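Peptidase M3B, oligoendopeptidase F (Enterococcus faecium, PDB 2QR4) probably cleaves short peptides internally, as a metal-dependent oligoendopeptidase of peptidase family M3. Local coordinates at residues I40-R45 with E86-F91; E14-L19 with S78-K83; G27-G32 with E92-Q97; Q35-I40 with P111-Y116. All blocks are in the same frame, centred on the assembly; numbering follows the deposited sequence.

Contact 1 (I40-R45 with E86-F91)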
# COMPACT_ATOMS: atom_id res chain seq x y z
N ILE A 40 -18.68 22.17 -19.18
CA ILE A 40 -17.92 22.68 -18.05
C ILE A 40 -18.81 22.74 -16.82
O ILE A 40 -18.39 22.38 -15.73
CB ILE A 40 -17.40 24.10 -18.33
CG1 ILE A 40 -16.28 24.06 -19.36
CG2 ILE A 40 -16.89 24.71 -17.06
CD1 ILE A 40 -16.04 25.36 -20.03
N GLU A 41 -20.04 23.20 -17.00
CA GLU A 41 -20.98 23.30 -15.89
C GLU A 41 -21.26 21.94 -15.31
O GLU A 41 -21.30 21.78 -14.09
CB GLU A 41 -22.28 23.95 -16.34
CG GLU A 41 -22.18 25.44 -16.41
CD GLU A 41 -23.31 26.06 -17.19
OE1 GLU A 41 -24.09 25.29 -17.80
OE2 GLU A 41 -23.42 27.31 -17.20
N PHE A 42 -21.44 20.95 -16.19
CA PHE A 42 -21.74 19.62 -15.74
C PHE A 42 -20.58 19.02 -14.95
O PHE A 42 -20.78 18.57 -13.82
CB PHE A 42 -22.12 18.68 -16.90
CG PHE A 42 -22.16 17.23 -16.49
CD1 PHE A 42 -23.29 16.70 -15.89
CD2 PHE A 42 -21.05 16.41 -16.68
CE1 PHE A 42 -23.34 15.37 -15.49
CE2 PHE A 42 -21.08 15.05 -16.28
CZ PHE A 42 -22.22 14.54 -15.68
N VAL A 43 -19.37 18.98 -15.52
CA VAL A 43 -18.33 18.22 -14.84
C VAL A 43 -17.87 18.90 -13.56
O VAL A 43 -17.54 18.23 -12.60
CB VAL A 43 -17.10 17.76 -15.72
CG1 VAL A 43 -17.47 17.54 -17.17
CG2 VAL A 43 -15.95 18.70 -15.57
N LEU A 44 -17.85 20.22 -13.54
CA LEU A 44 -17.42 20.92 -12.34
C LEU A 44 -18.41 20.68 -11.22
O LEU A 44 -18.05 20.52 -10.06
CB LEU A 44 -17.24 22.42 -12.61
CG LEU A 44 -15.79 22.92 -12.65
CD1 LEU A 44 -14.77 21.81 -12.93
CD2 LEU A 44 -15.63 24.05 -13.65
N ARG A 45 -19.69 20.63 -11.57
CA ARG A 45 -20.74 20.49 -10.60
C ARG A 45 -20.69 19.09 -9.99
O ARG A 45 -20.80 18.94 -8.77
CB ARG A 45 -22.08 20.74 -11.28
CG ARG A 45 -23.28 20.48 -10.43
CD ARG A 45 -24.40 19.89 -11.28
NE ARG A 45 -24.68 20.68 -12.49
CZ ARG A 45 -25.17 20.16 -13.61
NH1 ARG A 45 -25.42 18.85 -13.70
NH2 ARG A 45 -25.41 20.96 -14.66
N GLU A 86 -13.17 9.01 -12.97
CA GLU A 86 -13.01 8.23 -14.18
C GLU A 86 -14.03 8.65 -15.23
O GLU A 86 -13.70 8.81 -16.41
CB GLU A 86 -13.12 6.73 -13.87
CG GLU A 86 -12.70 5.83 -15.05
CD GLU A 86 -13.73 5.81 -16.17
OE1 GLU A 86 -14.94 6.01 -15.88
OE2 GLU A 86 -13.34 5.60 -17.34
N ALA A 87 -15.28 8.83 -14.81
CA ALA A 87 -16.37 9.10 -15.75
C ALA A 87 -16.25 10.47 -16.41
O ALA A 87 -16.87 10.73 -17.44
CB ALA A 87 -17.71 8.96 -15.04
N VAL A 88 -15.40 11.31 -15.84
CA VAL A 88 -15.30 12.71 -16.22
C VAL A 88 -13.89 12.99 -16.78
O VAL A 88 -13.51 14.13 -17.09
CB VAL A 88 -15.67 13.57 -14.98
CG1 VAL A 88 -14.51 14.43 -14.45
CG2 VAL A 88 -16.94 14.33 -15.19
N SER A 89 -13.12 11.91 -16.94
CA SER A 89 -11.73 12.01 -17.38
C SER A 89 -11.55 12.36 -18.86
O SER A 89 -10.45 12.69 -19.28
CB SER A 89 -10.98 10.71 -17.05
OG SER A 89 -11.54 9.59 -17.74
N TRP A 90 -12.62 12.26 -19.66
CA TRP A 90 -12.53 12.61 -21.08
C TRP A 90 -12.46 14.13 -21.26
O TRP A 90 -12.06 14.63 -22.31
CB TRP A 90 -13.74 12.07 -21.83
CG TRP A 90 -15.01 12.53 -21.20
CD1 TRP A 90 -15.77 11.86 -20.28
CD2 TRP A 90 -15.67 13.77 -21.43
NE1 TRP A 90 -16.86 12.60 -19.93
CE2 TRP A 90 -16.82 13.79 -20.62
CE3 TRP A 90 -15.41 14.88 -22.25
CZ2 TRP A 90 -17.71 14.87 -20.58
CZ3 TRP A 90 -16.28 15.95 -22.22
CH2 TRP A 90 -17.42 15.94 -21.38
N PHE A 91 -12.82 14.85 -20.20
CA PHE A 91 -13.10 16.28 -20.26
C PHE A 91 -11.91 17.17 -20.69
O PHE A 91 -12.02 17.91 -21.68
CB PHE A 91 -13.70 16.72 -18.93
CG PHE A 91 -13.98 18.19 -18.83
CD1 PHE A 91 -14.84 18.80 -19.73
CD2 PHE A 91 -13.40 18.95 -17.85
CE1 PHE A 91 -15.10 20.15 -19.64
CE2 PHE A 91 -13.66 20.30 -17.75
CZ PHE A 91 -14.51 20.90 -18.65
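Just behind Val-88, whose methyl meets Val-43, the carbonyl oxygen Glu-86 O is gripped twice by one residue. Ser-89 OG donates to Glu-86 O at 2.7 Å, tilted 21° from the carbonyl plane, and Ser-89 N adds a second bond. Serine suits this place because its short hydroxyl can reach back to the end of helix 68-87, where the chain leaves helical angles at Val-88 and enters a type I turn to Phe-91. Across the gap everything is apolar. Val-43 points at the turn; its CB lies 3.5 Å from Val-88 CG2, while its CG2 methyl rests over one face of Phe-91, 3.7 Å from the ring centroid and 23° off its normal, a CH-pi contact displaced toward the rim atoms CD2 and CE2. Phe-91 points at helix 33-63, its CG anti to the backbone N (chi1 178°), and Ile-40 CG1 meets the ring edge in plane at CZ, 3.7 Å away. Phe-42 and Trp-90 make longer touches at the flank. With no hydrogen bond between the two segments, the helix and the turn are joined by burying branched and aromatic carbon, while Glu-86 O is held by Ser-89, and Ser-22 and Ser-137 take up Trp-90 NE1 and Glu-86 OE2.

Contact 2 (E14-L19 with S78-K83); sequences ELSEEL and SSLFSK
Leu-15 and Leu-80 form the buried side of this contact, Ser-16 and Lys-83 its more open side. On the buried side both leucines point at the opposite helix and meet through their methyls, Leu-15 CD2 to Leu-80 CD1 at 4.2 Å. Leucine suits the spot because its branched end can bridge helices whose local axes, running nearly parallel at 18°, come no closer than 11.1 Å. Toward solvent the residues are only partly buried, yet the shortest touch lies here: Lys-83 NZ donates to Ser-16 OG at 3.0 Å. The lysine starts out extended and then bends at chi3 (85°), which places CE, and the ammonium beyond it reaches the serine. Ser-16 OG stands beside its own backbone N (chi1 -74°) and also bonds to Tyr-12 O one turn earlier, so it accepts from the lysine while tied into its own helix. Tyr-12 OH gives NZ a further, weak partner. The lysine's carbon chain is useful as well: its CE lies 4.1 Å from Leu-19 CD2, and the two side chains pass at a slant, with Leu-19 also resting on Val-84 and Ala-87. Lysine thus has two uses: its carbons lie against the partly exposed Leu-19 and its charged end meets a hydroxyl. Helix 33-63 completes the buried side, touching Leu-15 through Gln-49 and Ile-53, so that helices 4-18, 33-63 and 68-87 pack together as three neighbours, and Ser-79 on the last of them touches Lys-220 of the second subunit.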
# COMPACT_ATOMS: atom_id res chain seq x y z
N GLU A 14 -27.67 10.19 -5.83
CA GLU A 14 -27.89 11.36 -6.67
C GLU A 14 -26.70 11.62 -7.58
O GLU A 14 -26.87 11.86 -8.77
CB GLU A 14 -28.20 12.60 -5.82
CG GLU A 14 -29.52 12.50 -5.08
CD GLU A 14 -29.61 13.45 -3.90
OE1 GLU A 14 -30.51 13.27 -3.06
OE2 GLU A 14 -28.78 14.37 -3.80
N LEU A 15 -25.50 11.55 -7.03
CA LEU A 15 -24.32 11.74 -7.84
C LEU A 15 -24.19 10.64 -8.90
O LEU A 15 -23.85 10.92 -10.04
CB LEU A 15 -23.08 11.79 -6.97
CG LEU A 15 -22.64 13.19 -6.57
CD1 LEU A 15 -23.69 14.25 -6.91
CD2 LEU A 15 -22.31 13.20 -5.09
N SER A 16 -24.46 9.39 -8.50
CA SER A 16 -24.43 8.24 -9.42
C SER A 16 -25.38 8.39 -10.59
O SER A 16 -25.04 8.01 -11.70
CB SER A 16 -24.77 6.95 -8.69
OG SER A 16 -23.71 6.53 -7.87
N GLU A 17 -26.57 8.91 -10.34
CA GLU A 17 -27.53 9.03 -11.41
C GLU A 17 -27.17 10.22 -12.29
O GLU A 17 -27.20 10.11 -13.51
CB GLU A 17 -28.95 9.17 -10.86
CG GLU A 17 -29.55 10.58 -10.92
CD GLU A 17 -30.48 10.77 -12.11
OE1 GLU A 17 -31.25 11.77 -12.13
OE2 GLU A 17 -30.43 9.92 -13.03
N GLU A 18 -26.83 11.35 -11.68
CA GLU A 18 -26.47 12.54 -12.44
C GLU A 18 -25.35 12.18 -13.41
O GLU A 18 -25.27 12.68 -14.53
CB GLU A 18 -26.01 13.66 -11.51
CG GLU A 18 -26.01 15.03 -12.16
CD GLU A 18 -25.45 16.12 -11.26
OE1 GLU A 18 -25.04 15.82 -10.12
OE2 GLU A 18 -25.41 17.29 -11.71
N LEU A 19 -24.49 11.28 -12.94
CA LEU A 19 -23.30 10.89 -13.66
C LEU A 19 -23.60 10.31 -15.03
O LEU A 19 -22.76 10.35 -15.93
CB LEU A 19 -22.55 9.86 -12.84
CG LEU A 19 -21.06 9.79 -13.06
CD1 LEU A 19 -20.48 11.16 -12.83
CD2 LEU A 19 -20.49 8.77 -12.10
N SER A 78 -14.45 6.82 -1.35
CA SER A 78 -13.32 6.67 -2.28
C SER A 78 -13.76 6.03 -3.59
O SER A 78 -13.38 6.51 -4.66
CB SER A 78 -12.15 5.90 -1.67
OG SER A 78 -11.66 6.61 -0.55
N SER A 79 -14.57 4.98 -3.52
CA SER A 79 -15.07 4.34 -4.74
C SER A 79 -15.85 5.33 -5.59
O SER A 79 -15.66 5.38 -6.79
CB SER A 79 -15.97 3.13 -4.43
OG SER A 79 -15.27 2.19 -3.66
N LEU A 80 -16.73 6.11 -4.95
CA LEU A 80 -17.55 7.11 -5.64
C LEU A 80 -16.64 8.11 -6.34
O LEU A 80 -16.86 8.45 -7.49
CB LEU A 80 -18.41 7.88 -4.64
CG LEU A 80 -19.83 8.39 -4.96
CD1 LEU A 80 -19.99 9.75 -4.35
CD2 LEU A 80 -20.17 8.42 -6.43
N PHE A 81 -15.62 8.58 -5.62
CA PHE A 81 -14.70 9.58 -6.16
C PHE A 81 -13.98 9.08 -7.41
O PHE A 81 -13.97 9.76 -8.44
CB PHE A 81 -13.67 9.99 -5.10
CG PHE A 81 -12.96 11.27 -5.43
CD1 PHE A 81 -13.67 12.40 -5.81
CD2 PHE A 81 -11.58 11.34 -5.36
CE1 PHE A 81 -13.01 13.58 -6.11
CE2 PHE A 81 -10.91 12.52 -5.66
CZ PHE A 81 -11.63 13.65 -6.03
N SER A 82 -13.39 7.89 -7.32
CA SER A 82 -12.74 7.29 -8.50
C SER A 82 -13.74 7.04 -9.62
O SER A 82 -13.42 7.26 -10.79
CB SER A 82 -11.97 6.01 -8.16
OG SER A 82 -12.74 5.14 -7.35
N LYS A 83 -14.95 6.63 -9.28
CA LYS A 83 -15.95 6.39 -10.30
C LYS A 83 -16.28 7.69 -11.04
O LYS A 83 -16.34 7.71 -12.27
CB LYS A 83 -17.21 5.78 -9.70
CG LYS A 83 -18.26 5.48 -10.76
CD LYS A 83 -19.43 4.67 -10.24
CE LYS A 83 -20.49 5.56 -9.60
NZ LYS A 83 -21.65 4.77 -9.13

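Contact 3 (G27-G32 with E92-Q97)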
# COMPACT_ATOMS: atom_id res chain seq x y z
N GLY A 27 -17.77 14.44 -26.22
CA GLY A 27 -17.72 14.57 -27.67
C GLY A 27 -18.51 15.73 -28.26
O GLY A 27 -18.65 15.80 -29.48
N THR A 28 -19.00 16.63 -27.42
CA THR A 28 -19.76 17.79 -27.89
C THR A 28 -18.99 19.10 -27.87
O THR A 28 -19.45 20.10 -28.43
CB THR A 28 -21.03 18.02 -27.06
OG1 THR A 28 -20.67 18.36 -25.72
CG2 THR A 28 -21.94 16.79 -27.08
N LEU A 29 -17.84 19.11 -27.21
CA LEU A 29 -17.13 20.37 -26.96
C LEU A 29 -16.94 21.23 -28.21
O LEU A 29 -16.98 22.45 -28.12
CB LEU A 29 -15.80 20.14 -26.25
CG LEU A 29 -15.93 19.42 -24.90
CD1 LEU A 29 -14.64 19.51 -24.08
CD2 LEU A 29 -17.09 19.99 -24.13
N ASP A 30 -16.74 20.59 -29.36
CA ASP A 30 -16.51 21.31 -30.61
C ASP A 30 -17.80 21.73 -31.32
O ASP A 30 -17.75 22.24 -32.44
CB ASP A 30 -15.67 20.46 -31.57
CG ASP A 30 -16.42 19.23 -32.08
OD1 ASP A 30 -15.82 18.45 -32.84
OD2 ASP A 30 -17.60 19.04 -31.72
N GLN A 31 -18.95 21.51 -30.69
CA GLN A 31 -20.24 21.84 -31.31
C GLN A 31 -20.64 23.30 -31.16
O GLN A 31 -21.54 23.76 -31.85
CB GLN A 31 -21.36 20.96 -30.75
CG GLN A 31 -21.48 19.59 -31.39
CD GLN A 31 -22.45 18.69 -30.66
OE1 GLN A 31 -22.30 17.47 -30.65
NE2 GLN A 31 -23.46 19.29 -30.03
N GLY A 32 -19.99 24.02 -30.25
CA GLY A 32 -20.37 25.40 -29.98
C GLY A 32 -20.09 25.85 -28.56
O GLY A 32 -19.91 25.03 -27.66
N GLU A 92 -10.79 17.10 -19.97
CA GLU A 92 -9.62 17.92 -20.31
C GLU A 92 -8.94 17.56 -21.65
O GLU A 92 -8.55 18.44 -22.41
CB GLU A 92 -8.61 17.90 -19.17
CG GLU A 92 -9.18 18.38 -17.83
CD GLU A 92 -8.10 18.64 -16.78
OE1 GLU A 92 -6.90 18.37 -17.03
OE2 GLU A 92 -8.45 19.13 -15.69
N PRO A 93 -8.76 16.26 -21.90
CA PRO A 93 -8.33 15.83 -23.23
C PRO A 93 -9.21 16.41 -24.33
O PRO A 93 -8.69 16.85 -25.36
CB PRO A 93 -8.47 14.30 -23.17
CG PRO A 93 -8.20 14.00 -21.71
CD PRO A 93 -8.86 15.13 -20.96
N GLU A 94 -10.53 16.42 -24.14
CA GLU A 94 -11.41 16.94 -25.20
C GLU A 94 -11.35 18.45 -25.32
O GLU A 94 -11.42 18.98 -26.42
CB GLU A 94 -12.84 16.46 -25.05
CG GLU A 94 -13.04 15.03 -25.45
CD GLU A 94 -14.48 14.71 -25.81
OE1 GLU A 94 -14.80 13.50 -25.89
OE2 GLU A 94 -15.28 15.67 -26.02
N ILE A 95 -11.21 19.14 -24.20
CA ILE A 95 -10.99 20.58 -24.25
C ILE A 95 -9.76 20.83 -25.10
O ILE A 95 -9.77 21.66 -26.00
CB ILE A 95 -10.76 21.18 -22.85
CG1 ILE A 95 -12.08 21.24 -22.08
CG2 ILE A 95 -10.17 22.58 -22.95
CD1 ILE A 95 -11.89 21.51 -20.61
N LEU A 96 -8.72 20.06 -24.82
CA LEU A 96 -7.43 20.25 -25.47
C LEU A 96 -7.37 19.84 -26.95
O LEU A 96 -6.39 20.11 -27.63
CB LEU A 96 -6.34 19.55 -24.66
CG LEU A 96 -6.06 20.26 -23.33
CD1 LEU A 96 -4.90 19.62 -22.63
CD2 LEU A 96 -5.78 21.73 -23.59
N GLN A 97 -8.42 19.19 -27.46
CA GLN A 97 -8.46 18.86 -28.88
C GLN A 97 -8.87 20.08 -29.68
O GLN A 97 -8.68 20.14 -30.89
CB GLN A 97 -9.38 17.67 -29.16
CG GLN A 97 -8.67 16.31 -28.98
CD GLN A 97 -9.63 15.15 -28.89
OE1 GLN A 97 -10.77 15.30 -28.43
NE2 GLN A 97 -9.19 13.99 -29.33
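With CG beside its backbone N (chi1 -75°) and the chain extended beyond (chi2 -158°), Glu-94 carries its carboxylate across to the backbone of Gly-27. There Glu-94 OE2 accepts from Gly-27 N at 2.8 Å, using its syn lone pair, although the N-H...O angle of 136° makes the bond bent. A glutamate is long enough to span from helix 91-95 to the loop, and its negative charge should strengthen the bond to a backbone N-H. Gly-27 has a positive phi, a conformation easiest for a residue without a side chain. Next to this bond Leu-29 points at the helix and crosses Glu-94 at about a right angle. Its CD1 methyl touches Glu-94 CB at 3.7 Å and Ile-95 CG1 at the same distance, a branched apolar end fitting beside the helix backbone. Phe-36 and Ala-39 of helix 33-63 cover Leu-29 further, while Leu-29 O bonds to Tyr-106 OH. A glutamate carboxylate accepting a loop N-H and a leucine packed beside a helix together hold the interhelical connection between helices 22-25 and 33-63 against helix 91-95, within an all-helical region of the fold.

Contact 4 (Q35-I40 with P111-Y116)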
# COMPACT_ATOMS: atom_id res chain seq x y z
N GLN A 35 -22.49 24.43 -25.94
CA GLN A 35 -22.26 23.05 -25.56
C GLN A 35 -21.03 22.95 -24.70
O GLN A 35 -20.94 22.09 -23.81
CB GLN A 35 -22.10 22.18 -26.80
CG GLN A 35 -23.38 21.94 -27.57
CD GLN A 35 -23.72 23.06 -28.54
OE1 GLN A 35 -23.15 24.15 -28.49
NE2 GLN A 35 -24.67 22.79 -29.44
N PHE A 36 -20.08 23.84 -24.97
CA PHE A 36 -18.82 23.90 -24.24
C PHE A 36 -19.11 24.35 -22.81
O PHE A 36 -18.61 23.76 -21.85
CB PHE A 36 -17.88 24.87 -24.95
CG PHE A 36 -16.49 24.91 -24.39
CD1 PHE A 36 -15.59 23.89 -24.67
CD2 PHE A 36 -16.07 25.99 -23.63
CE1 PHE A 36 -14.29 23.93 -24.16
CE2 PHE A 36 -14.77 26.03 -23.12
CZ PHE A 36 -13.88 25.00 -23.39
N LEU A 37 -19.93 25.39 -22.68
CA LEU A 37 -20.34 25.91 -21.38
C LEU A 37 -21.09 24.85 -20.60
O LEU A 37 -20.83 24.65 -19.41
CB LEU A 37 -21.22 27.15 -21.56
CG LEU A 37 -21.77 27.82 -20.29
CD1 LEU A 37 -20.66 28.19 -19.32
CD2 LEU A 37 -22.60 29.06 -20.63
N ASN A 38 -22.01 24.16 -21.25
CA ASN A 38 -22.82 23.16 -20.57
C ASN A 38 -21.96 22.01 -20.04
O ASN A 38 -22.19 21.51 -18.94
CB ASN A 38 -23.96 22.65 -21.47
CG ASN A 38 -24.93 23.76 -21.84
OD1 ASN A 38 -25.20 24.66 -21.05
ND2 ASN A 38 -25.45 23.71 -23.06
N ALA A 39 -20.98 21.59 -20.82
CA ALA A 39 -20.04 20.55 -20.38
C ALA A 39 -19.25 20.97 -19.15
O ALA A 39 -19.14 20.21 -18.18
CB ALA A 39 -19.10 20.16 -21.53
N ILE A 40 -18.68 22.17 -19.18
CA ILE A 40 -17.92 22.68 -18.05
C ILE A 40 -18.81 22.74 -16.82
O ILE A 40 -18.39 22.38 -15.73
CB ILE A 40 -17.40 24.10 -18.33
CG1 ILE A 40 -16.28 24.06 -19.36
CG2 ILE A 40 -16.89 24.71 -17.06
CD1 ILE A 40 -16.04 25.36 -20.03
N PRO A 111 -20.17 35.28 -22.99
CA PRO A 111 -19.65 35.98 -21.82
C PRO A 111 -19.74 35.15 -20.55
O PRO A 111 -18.86 35.24 -19.70
CB PRO A 111 -20.57 37.21 -21.71
CG PRO A 111 -21.62 37.06 -22.81
CD PRO A 111 -21.00 36.15 -23.82
N LYS A 112 -20.80 34.36 -20.43
CA LYS A 112 -21.01 33.51 -19.26
C LYS A 112 -19.81 32.61 -18.97
O LYS A 112 -19.60 32.19 -17.82
CB LYS A 112 -22.24 32.64 -19.46
CG LYS A 112 -23.57 33.37 -19.54
CD LYS A 112 -24.67 32.37 -19.24
CE LYS A 112 -26.04 32.88 -19.56
NZ LYS A 112 -26.98 31.72 -19.47
N LEU A 113 -19.05 32.29 -20.01
CA LEU A 113 -17.85 31.46 -19.85
C LEU A 113 -16.76 32.16 -19.05
O LEU A 113 -15.86 31.52 -18.52
CB LEU A 113 -17.29 31.07 -21.21
CG LEU A 113 -17.92 29.89 -21.93
CD1 LEU A 113 -17.43 29.89 -23.36
CD2 LEU A 113 -17.57 28.58 -21.25
N GLU A 114 -16.85 33.49 -18.97
CA GLU A 114 -15.85 34.26 -18.25
C GLU A 114 -15.71 33.78 -16.81
O GLU A 114 -14.65 33.90 -16.20
CB GLU A 114 -16.20 35.76 -18.31
CG GLU A 114 -14.99 36.69 -18.30
CD GLU A 114 -14.00 36.43 -19.43
OE1 GLU A 114 -14.42 36.26 -20.60
OE2 GLU A 114 -12.78 36.41 -19.16
N VAL A 115 -16.78 33.19 -16.27
CA VAL A 115 -16.76 32.69 -14.90
C VAL A 115 -15.77 31.55 -14.74
O VAL A 115 -15.31 31.28 -13.63
CB VAL A 115 -18.15 32.19 -14.46
CG1 VAL A 115 -18.10 31.67 -13.05
CG2 VAL A 115 -19.19 33.30 -14.58
N TYR A 116 -15.44 30.88 -15.85
CA TYR A 116 -14.55 29.73 -15.82
C TYR A 116 -13.19 29.97 -16.47
O TYR A 116 -12.38 29.05 -16.57
CB TYR A 116 -15.22 28.53 -16.51
CG TYR A 116 -16.49 28.10 -15.83
CD1 TYR A 116 -17.73 28.36 -16.40
CD2 TYR A 116 -16.45 27.44 -14.61
CE1 TYR A 116 -18.90 27.98 -15.77
CE2 TYR A 116 -17.62 27.05 -13.97
CZ TYR A 116 -18.84 27.32 -14.56
OH TYR A 116 -19.99 26.93 -13.95
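Leu-113 is the main bump of this contact, and the side chains of Phe-36, Leu-37 and Ile-40 form the hollow it enters. Its CD2 methyl touches three side chains: Phe-36 CD2, at the ring's edge, and Ile-40 CD1 at 3.8 Å lie close together, while Leu-37 CD1 lies farther round at 3.7 Å. Residues of one helical turn thus supply the walls, and a slim forked leucine can enter between an aromatic edge and two branched chains. Leu-37 is a bump in return. Its CG stands anti to the backbone N (chi1 179°), and the two leucines slide past each other in opposite directions. Leu-37 CD1 touches Tyr-116 CE1 as well as Leu-113 CD2, while Leu-37 CD2 meets Lys-112 CB at 3.8 Å. The lysine lends only its carbons here, and its end leads away. Farther along the helix, the flat Tyr-116 ring receives the second branch of Ile-40: CG2 stands over the centre of one face, 3.6 Å from the centroid and 11° off the normal, a CH-pi contact. Isoleucine suits both tasks, its long branch giving CD1 to Leu-113 and its short one CG2 to the tyrosine, whose ring continues onto Glu-41 and Leu-44. The backbone bonds Glu-114 N to Pro-111 O and Tyr-116 N to Leu-113 O, each three residues back, turn the segment tightly, bringing Leu-113 and Tyr-116 to the same side. Tyr-106 and Phe-107 back Leu-113. The connection between helices 100-109 and 117-124, with a 3-10 segment at 111-113, packs apolar side chains onto helix 33-63 of an all-helical region.

From the N terminus, contact 2 opens first at 14-19 and closes its loop at 78-83, tying helix 4-18 to helix 68-87. Before it closes, contact 3 opens at 27-32 and contacts 4 and 1 start on helix 33-63, sharing Ile-40, so contact 2 crosses all three. Contact 1 then closes at 86-91, within the longer spans of contact 3, which ends at 92-97, and contact 4, which ends at 111-116; those two cross each other. Contact 1 is the hub: it touches the other three, reaching contact 2 through the Arg-45 to Glu-18 salt bridge, while Leu-29 packing on Ala-39 joins contacts 3 and 4.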